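PDB 4P3G: signal recognition particle subunit SRP68 from Chaetomium thermophilum, which binds and remodels SRP RNA through the N-terminal RNA-binding domain described here, and probably supports the cotranslational targeting of secretory and membrane proteins to the ER. Local coordinates for residues L140-Y145 with I173-L177; T11-V15 with I185-L189; I61-I66 with K122-L127. One frame throughout, in Å; residues are numbered along the deposited sequence.

Contact 1 (L140-Y145 with I173-L177); sequences LDARAY and IYTAL
Residues 140-145 and 173-177 are helical and run roughly antiparallel, their axes 9.9 Å apart at closest approach and crossing at -135°, with Ala144 and Ile173 nearest in register (CA to CA 6.1 Å). Leu140 (m, t) opens the interface: its CB lies 4.0 Å from Ile173 CG2, which also comes within 3.6 Å of Leu140 O. Asp141 (chi1 t) has CA 3.9 Å from Leu177 CD1 and OD1 4.1 Å from Tyr174 CE1; its OD1 is hydrogen-bonded to Thr11 OG1 of helix 10-21. The CA-to-CB bond of Ala144 points toward the partner helix; its CB is 3.8 Å from Ile173 CG2 and sits over the face of the Tyr174 ring (chi1 -83°) in a CH-pi contact, 3.5 Å from the centroid. The ring of Tyr145 (t) leads away, and its hydroxyl is hydrogen-bonded to Glu81; Tyr145 CB is 3.9 Å from Tyr174 OH. No hydrogen bond crosses. A small alanine received between larger side chains of the next antiparallel helix is consistent with a tetratricopeptide-like helical hairpin.

Contact 2 (T11-V15 with I185-L189); sequences TKFVV and IFKEL
Ile185, Val15 and Lys12 lose the most surface where the N-terminal helix 10-21 of the all-helical RNA-binding domain packs on the start of helix 186-205, which follows helix 160-181; the nearest CA atoms are those of Lys12 and Ile185, 7.1 Å apart. Residues 11-15 are helical; Ile185 (phi -112°, psi -38°) directly precedes the helix that Phe186 begins, and its O accepts from Leu189 N at 3.0 Å. With an m, t rotamer, Ile185 puts CG2 3.7 Å from Val15 CG1 and CD1 4.1 Å from Lys12 CG. Val15 (t), one turn after Thr11, also touches Leu189, CG2 to CD1 4.2 Å. Lys12 leaves sideways, nearly extended (m, t, t, t), bringing CE to 3.6 Å from Phe186 CE2 (chi1 m). Thr11 OG1 lies 3.1 Å from Phe186 CE1; the hydroxyl is hydrogen-bonded to Asp141 of helix 136-156. No hydrogen bond spans the two segments, so they are held by van der Waals contact between branched aliphatic groups, an aromatic ring and the methylenes of a lysine.

Contact 3 (I61-I66 with K122-L127); sequences ITPEQI and KLAQAL
On helix 103-128, residues 122-127, helical throughout, receive the chain as it passes from an extended approach into the short helix 63-68, with Pro63 and Ala126 closest in register (CA to CA 5.1 Å). Lys122 sends its amino end away from the contact and contributes mainly backbone: its O is 3.8 Å from Ile61 CG2. Leu123 (t, p) reaches across to both isoleucines, its CD1 lying 3.9 Å from Ile61 CD1 and 4.4 Å from Ile66 CD1. Ile61, extended at phi -81° and psi 140°, is t, t; Ile66 is m, t. Between them the chain turns at an N-cap: Thr62 OG1 accepts from Gln65 N at 3.1 Å, and Pro63 takes the first helical position, where proline's lack of an amide hydrogen costs no helical hydrogen bond. Ile61 before the cap and Ile66 after it both point toward helix 103-128, part of the all-helical RNA-binding domain, while helix 71-93 touches them through Gln76 and Val73 respectively. Ala126 is the most covered residue of its segment. Ala126 CB lies 4.0 Å from Ile61 CG2 and 3.8 Å from Ile66 CD1, and its O is 3.9 Å from Pro63 CG; a methyl group here lets the proline come close. Leu127 (m, t) points its CA-to-CB bond away, yet CD2 meets Ile66 CG2 at 3.8 Å.

Of the three, contact 2 spans the longest stretch of sequence, and both other contacts fall between its segments, contact 3 closing before contact 1 opens. Contacts 1 and 2 touch, with their centres about 10 Å apart: Thr11 of helix 10-21 reaches both Asp141 and Tyr174, so the first helix lies against the hairpin of helices 136-156 and 160-181. Contact 3, about 17 Å from contact 1 between centres, joins it where Ala142 packs on Ala124 and Leu127. Contacts 2 and 3, centres about 21 Å apart, do not touch. Together they pack the N-terminal helix 10-21 and helices 63-68, 103-128, 136-156, 160-181 and 186-205 into one helical RNA-binding domain; contact 1 also meets a second subunit.

Contact 1 (L140-Y145 with I173-L177)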
# COMPACT_ATOMS: atom_id res chain seq x y z
N LEU A 140 -15.34 -19.63 13.18
CA LEU A 140 -14.45 -18.60 12.65
C LEU A 140 -13.46 -18.17 13.73
O LEU A 140 -12.26 -18.04 13.49
CB LEU A 140 -15.25 -17.39 12.18
CG LEU A 140 -16.13 -17.49 10.93
CD1 LEU A 140 -17.00 -16.25 10.81
CD2 LEU A 140 -15.33 -17.71 9.65
N ASP A 141 -13.99 -17.95 14.92
CA ASP A 141 -13.20 -17.52 16.05
C ASP A 141 -12.06 -18.50 16.35
O ASP A 141 -10.91 -18.12 16.44
CB ASP A 141 -14.10 -17.40 17.28
CG ASP A 141 -13.42 -16.75 18.46
OD1 ASP A 141 -12.31 -16.23 18.27
OD2 ASP A 141 -13.98 -16.77 19.58
N ALA A 142 -12.40 -19.77 16.44
CA ALA A 142 -11.43 -20.81 16.68
C ALA A 142 -10.34 -20.75 15.64
O ALA A 142 -9.14 -20.82 15.94
CB ALA A 142 -12.10 -22.17 16.66
N ARG A 143 -10.77 -20.61 14.40
CA ARG A 143 -9.81 -20.61 13.33
C ARG A 143 -8.87 -19.40 13.35
O ARG A 143 -7.67 -19.57 13.09
CB ARG A 143 -10.47 -20.67 12.00
CG ARG A 143 -9.38 -20.80 11.04
CD ARG A 143 -10.07 -21.12 9.89
NE ARG A 143 -9.29 -21.46 8.72
CZ ARG A 143 -9.98 -21.72 7.62
NH1 ARG A 143 -11.31 -21.63 7.68
NH2 ARG A 143 -9.41 -22.04 6.49
N ALA A 144 -9.39 -18.22 13.68
CA ALA A 144 -8.54 -17.03 13.84
C ALA A 144 -7.48 -17.33 14.92
O ALA A 144 -6.27 -17.15 14.68
CB ALA A 144 -9.38 -15.80 14.22
N TYR A 145 -7.93 -17.84 16.06
CA TYR A 145 -7.03 -18.17 17.15
C TYR A 145 -5.95 -19.15 16.69
O TYR A 145 -4.77 -19.02 17.06
CB TYR A 145 -7.79 -18.77 18.33
CG TYR A 145 -6.91 -19.20 19.48
CD1 TYR A 145 -6.14 -18.28 20.19
CD2 TYR A 145 -6.84 -20.53 19.85
CE1 TYR A 145 -5.34 -18.68 21.25
CE2 TYR A 145 -6.05 -20.95 20.89
CZ TYR A 145 -5.30 -20.03 21.59
OH TYR A 145 -4.51 -20.47 22.63
N ILE A 173 -10.37 -12.34 9.63
CA ILE A 173 -11.44 -12.86 10.46
C ILE A 173 -11.67 -11.99 11.68
O ILE A 173 -12.81 -11.63 11.99
CB ILE A 173 -11.14 -14.29 10.88
CG1 ILE A 173 -11.04 -15.18 9.63
CG2 ILE A 173 -12.20 -14.82 11.86
CD1 ILE A 173 -10.91 -16.64 9.94
N TYR A 174 -10.60 -11.61 12.37
CA TYR A 174 -10.74 -10.78 13.57
C TYR A 174 -11.31 -9.40 13.29
O TYR A 174 -12.13 -8.88 14.05
CB TYR A 174 -9.44 -10.65 14.31
CG TYR A 174 -9.10 -11.79 15.22
CD1 TYR A 174 -10.07 -12.37 16.05
CD2 TYR A 174 -7.82 -12.30 15.23
CE1 TYR A 174 -9.73 -13.41 16.87
CE2 TYR A 174 -7.48 -13.31 16.04
CZ TYR A 174 -8.42 -13.87 16.86
OH TYR A 174 -8.00 -14.92 17.64
N THR A 175 -10.91 -8.83 12.16
CA THR A 175 -11.43 -7.53 11.80
C THR A 175 -12.93 -7.61 11.65
O THR A 175 -13.65 -6.68 12.01
CB THR A 175 -10.79 -7.01 10.52
OG1 THR A 175 -9.42 -6.70 10.78
CG2 THR A 175 -11.50 -5.78 10.07
N ALA A 176 -13.40 -8.75 11.15
CA ALA A 176 -14.83 -8.94 11.03
C ALA A 176 -15.48 -9.11 12.40
O ALA A 176 -16.47 -8.42 12.70
CB ALA A 176 -15.13 -10.13 10.13
N LEU A 177 -14.88 -9.96 13.24
CA LEU A 177 -15.41 -10.26 14.59
C LEU A 177 -15.37 -9.05 15.50
O LEU A 177 -16.20 -8.90 16.40
CB LEU A 177 -14.62 -11.39 15.26
CG LEU A 177 -14.78 -12.80 14.70
CD1 LEU A 177 -13.81 -13.77 15.33
CD2 LEU A 177 -16.19 -13.29 14.90

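Contact 2 (T11-V15 with I185-L189)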
# COMPACT_ATOMS: atom_id res chain seq x y z
N THR A 11 -11.30 -16.77 21.86
CA THR A 11 -10.26 -15.77 22.01
C THR A 11 -10.60 -14.85 23.17
O THR A 11 -9.70 -14.29 23.79
CB THR A 11 -9.97 -15.01 20.68
OG1 THR A 11 -11.07 -14.17 20.32
CG2 THR A 11 -9.75 -16.01 19.61
N LYS A 12 -11.89 -14.66 23.45
CA LYS A 12 -12.26 -13.92 24.66
C LYS A 12 -11.73 -14.65 25.89
O LYS A 12 -11.25 -14.02 26.82
CB LYS A 12 -13.75 -13.65 24.77
CG LYS A 12 -14.24 -12.78 23.63
CD LYS A 12 -15.72 -12.42 23.75
CE LYS A 12 -16.21 -11.58 22.57
NZ LYS A 12 -17.68 -11.51 22.52
N PHE A 13 -11.84 -15.98 25.90
CA PHE A 13 -11.27 -16.75 27.00
C PHE A 13 -9.74 -16.60 27.04
O PHE A 13 -9.16 -16.40 28.10
CB PHE A 13 -11.61 -18.23 26.85
CG PHE A 13 -10.90 -19.11 27.84
CD1 PHE A 13 -11.35 -19.23 29.14
CD2 PHE A 13 -9.74 -19.80 27.47
CE1 PHE A 13 -10.70 -20.04 30.05
CE2 PHE A 13 -9.07 -20.61 28.38
CZ PHE A 13 -9.54 -20.72 29.67
N VAL A 14 -9.09 -16.72 25.88
CA VAL A 14 -7.64 -16.61 25.82
C VAL A 14 -7.12 -15.24 26.24
O VAL A 14 -6.24 -15.15 27.09
CB VAL A 14 -7.10 -16.95 24.42
CG1 VAL A 14 -5.66 -16.51 24.27
CG2 VAL A 14 -7.22 -18.44 24.17
N VAL A 15 -7.65 -14.18 25.63
CA VAL A 15 -7.22 -12.83 25.99
C VAL A 15 -7.46 -12.52 27.48
O VAL A 15 -6.64 -11.87 28.13
CB VAL A 15 -7.90 -11.75 25.10
CG1 VAL A 15 -7.72 -10.37 25.70
CG2 VAL A 15 -7.34 -11.80 23.70
N ILE A 185 -12.17 -6.16 22.55
CA ILE A 185 -11.17 -7.16 22.87
C ILE A 185 -10.48 -7.53 21.57
O ILE A 185 -9.27 -7.70 21.51
CB ILE A 185 -11.81 -8.42 23.48
CG1 ILE A 185 -12.70 -8.04 24.67
CG2 ILE A 185 -10.77 -9.45 23.89
CD1 ILE A 185 -13.33 -9.21 25.41
N PHE A 186 -11.25 -7.61 20.48
CA PHE A 186 -10.66 -7.92 19.18
C PHE A 186 -9.84 -6.74 18.63
O PHE A 186 -8.79 -6.96 18.04
CB PHE A 186 -11.74 -8.32 18.20
CG PHE A 186 -12.50 -9.54 18.61
CD1 PHE A 186 -11.97 -10.80 18.44
CD2 PHE A 186 -13.77 -9.42 19.18
CE1 PHE A 186 -12.69 -11.93 18.83
CE2 PHE A 186 -14.50 -10.55 19.57
CZ PHE A 186 -13.95 -11.80 19.40
N LYS A 187 -10.30 -5.50 18.83
CA LYS A 187 -9.50 -4.37 18.39
C LYS A 187 -8.18 -4.34 19.16
O LYS A 187 -7.12 -4.16 18.55
CB LYS A 187 -10.22 -3.03 18.54
CG LYS A 187 -11.37 -2.84 17.57
CD LYS A 187 -11.91 -1.41 17.56
CE LYS A 187 -13.00 -1.23 16.49
NZ LYS A 187 -13.59 0.15 16.46
N GLU A 188 -8.20 -4.63 20.47
CA GLU A 188 -6.95 -4.61 21.22
C GLU A 188 -6.05 -5.68 20.67
O GLU A 188 -4.87 -5.46 20.48
CB GLU A 188 -7.16 -4.84 22.72
CG GLU A 188 -7.99 -3.79 23.41
CD GLU A 188 -8.31 -4.14 24.86
OE1 GLU A 188 -8.01 -5.28 25.29
OE2 GLU A 188 -8.88 -3.28 25.57
N LEU A 189 -6.60 -6.86 20.41
CA LEU A 189 -5.77 -7.93 19.92
C LEU A 189 -5.19 -7.59 18.52
O LEU A 189 -4.01 -7.85 18.26
CB LEU A 189 -6.56 -9.23 19.87
CG LEU A 189 -5.72 -10.47 19.58
CD1 LEU A 189 -4.65 -10.69 20.66
CD2 LEU A 189 -6.59 -11.71 19.44

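Contact 3 (I61-I66 with K122-L127)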
# COMPACT_ATOMS: atom_id res chain seq x y z
N ILE A 61 -9.10 -34.72 20.26
CA ILE A 61 -10.41 -34.09 20.48
C ILE A 61 -11.42 -34.48 19.41
O ILE A 61 -11.09 -34.58 18.22
CB ILE A 61 -10.30 -32.54 20.57
CG1 ILE A 61 -11.61 -31.93 21.09
CG2 ILE A 61 -9.90 -31.92 19.23
CD1 ILE A 61 -11.51 -30.48 21.42
N THR A 62 -12.66 -34.71 19.83
CA THR A 62 -13.72 -35.11 18.90
C THR A 62 -14.91 -34.17 19.00
O THR A 62 -15.20 -33.64 20.07
CB THR A 62 -14.21 -36.53 19.21
OG1 THR A 62 -15.22 -36.48 20.23
CG2 THR A 62 -13.05 -37.41 19.64
N PRO A 63 -15.63 -34.00 17.88
CA PRO A 63 -16.79 -33.13 17.79
C PRO A 63 -17.88 -33.51 18.78
O PRO A 63 -18.61 -32.65 19.26
CB PRO A 63 -17.28 -33.36 16.36
CG PRO A 63 -16.09 -33.78 15.62
CD PRO A 63 -15.27 -34.58 16.57
N GLU A 64 -18.02 -34.80 19.03
CA GLU A 64 -19.07 -35.28 19.91
C GLU A 64 -18.75 -34.94 21.37
O GLU A 64 -19.64 -34.61 22.15
CB GLU A 64 -19.25 -36.78 19.73
CG GLU A 64 -19.61 -37.18 18.30
CD GLU A 64 -18.39 -37.19 17.36
OE1 GLU A 64 -17.28 -36.83 17.81
OE2 GLU A 64 -18.56 -37.54 16.17
N GLN A 65 -17.46 -35.00 21.71
CA GLN A 65 -16.99 -34.62 23.04
C GLN A 65 -17.14 -33.13 23.32
O GLN A 65 -17.36 -32.74 24.46
CB GLN A 65 -15.55 -35.04 23.27
CG GLN A 65 -15.41 -36.53 23.57
CD GLN A 65 -13.98 -36.97 23.73
OE1 GLN A 65 -13.05 -36.35 23.20
NE2 GLN A 65 -13.78 -38.00 24.55
N ILE A 66 -16.96 -32.31 22.30
CA ILE A 66 -17.17 -30.88 22.47
C ILE A 66 -18.65 -30.59 22.70
O ILE A 66 -19.01 -29.79 23.57
CB ILE A 66 -16.73 -30.11 21.22
CG1 ILE A 66 -15.23 -30.27 21.03
CG2 ILE A 66 -17.03 -28.64 21.37
CD1 ILE A 66 -14.73 -29.63 19.79
N LYS A 122 -6.32 -28.26 15.70
CA LYS A 122 -7.19 -29.41 15.84
C LYS A 122 -8.51 -28.99 16.49
O LYS A 122 -9.57 -29.59 16.22
CB LYS A 122 -6.52 -30.51 16.64
CG LYS A 122 -5.29 -31.08 15.99
CD LYS A 122 -4.93 -32.42 16.62
CE LYS A 122 -4.08 -33.27 15.67
NZ LYS A 122 -2.77 -32.65 15.36
N LEU A 123 -8.45 -27.98 17.35
CA LEU A 123 -9.65 -27.50 18.03
C LEU A 123 -10.58 -26.84 17.03
O LEU A 123 -11.80 -27.02 17.09
CB LEU A 123 -9.29 -26.52 19.14
CG LEU A 123 -10.50 -25.79 19.75
CD1 LEU A 123 -11.47 -26.77 20.35
CD2 LEU A 123 -10.07 -24.75 20.77
N ALA A 124 -10.00 -26.04 16.13
CA ALA A 124 -10.77 -25.36 15.10
C ALA A 124 -11.43 -26.37 14.18
O ALA A 124 -12.61 -26.26 13.86
CB ALA A 124 -9.88 -24.43 14.31
N GLN A 125 -10.66 -27.36 13.74
CA GLN A 125 -11.19 -28.37 12.84
C GLN A 125 -12.30 -29.20 13.48
O GLN A 125 -13.28 -29.52 12.83
CB GLN A 125 -10.07 -29.27 12.32
CG GLN A 125 -9.12 -28.57 11.35
CD GLN A 125 -7.94 -29.44 10.97
OE1 GLN A 125 -7.52 -30.31 11.74
NE2 GLN A 125 -7.40 -29.22 9.78
N ALA A 126 -12.16 -29.55 14.75
CA ALA A 126 -13.22 -30.31 15.38
C ALA A 126 -14.46 -29.45 15.50
O ALA A 126 -15.56 -29.90 15.18
CB ALA A 126 -12.80 -30.82 16.74
N LEU A 127 -14.28 -28.20 15.92
CA LEU A 127 -15.40 -27.28 16.04
C LEU A 127 -16.13 -27.08 14.73
O LEU A 127 -17.35 -26.91 14.73
CB LEU A 127 -14.95 -25.91 16.54
CG LEU A 127 -14.82 -25.65 18.04
CD1 LEU A 127 -14.49 -24.19 18.24
CD2 LEU A 127 -16.12 -26.01 18.78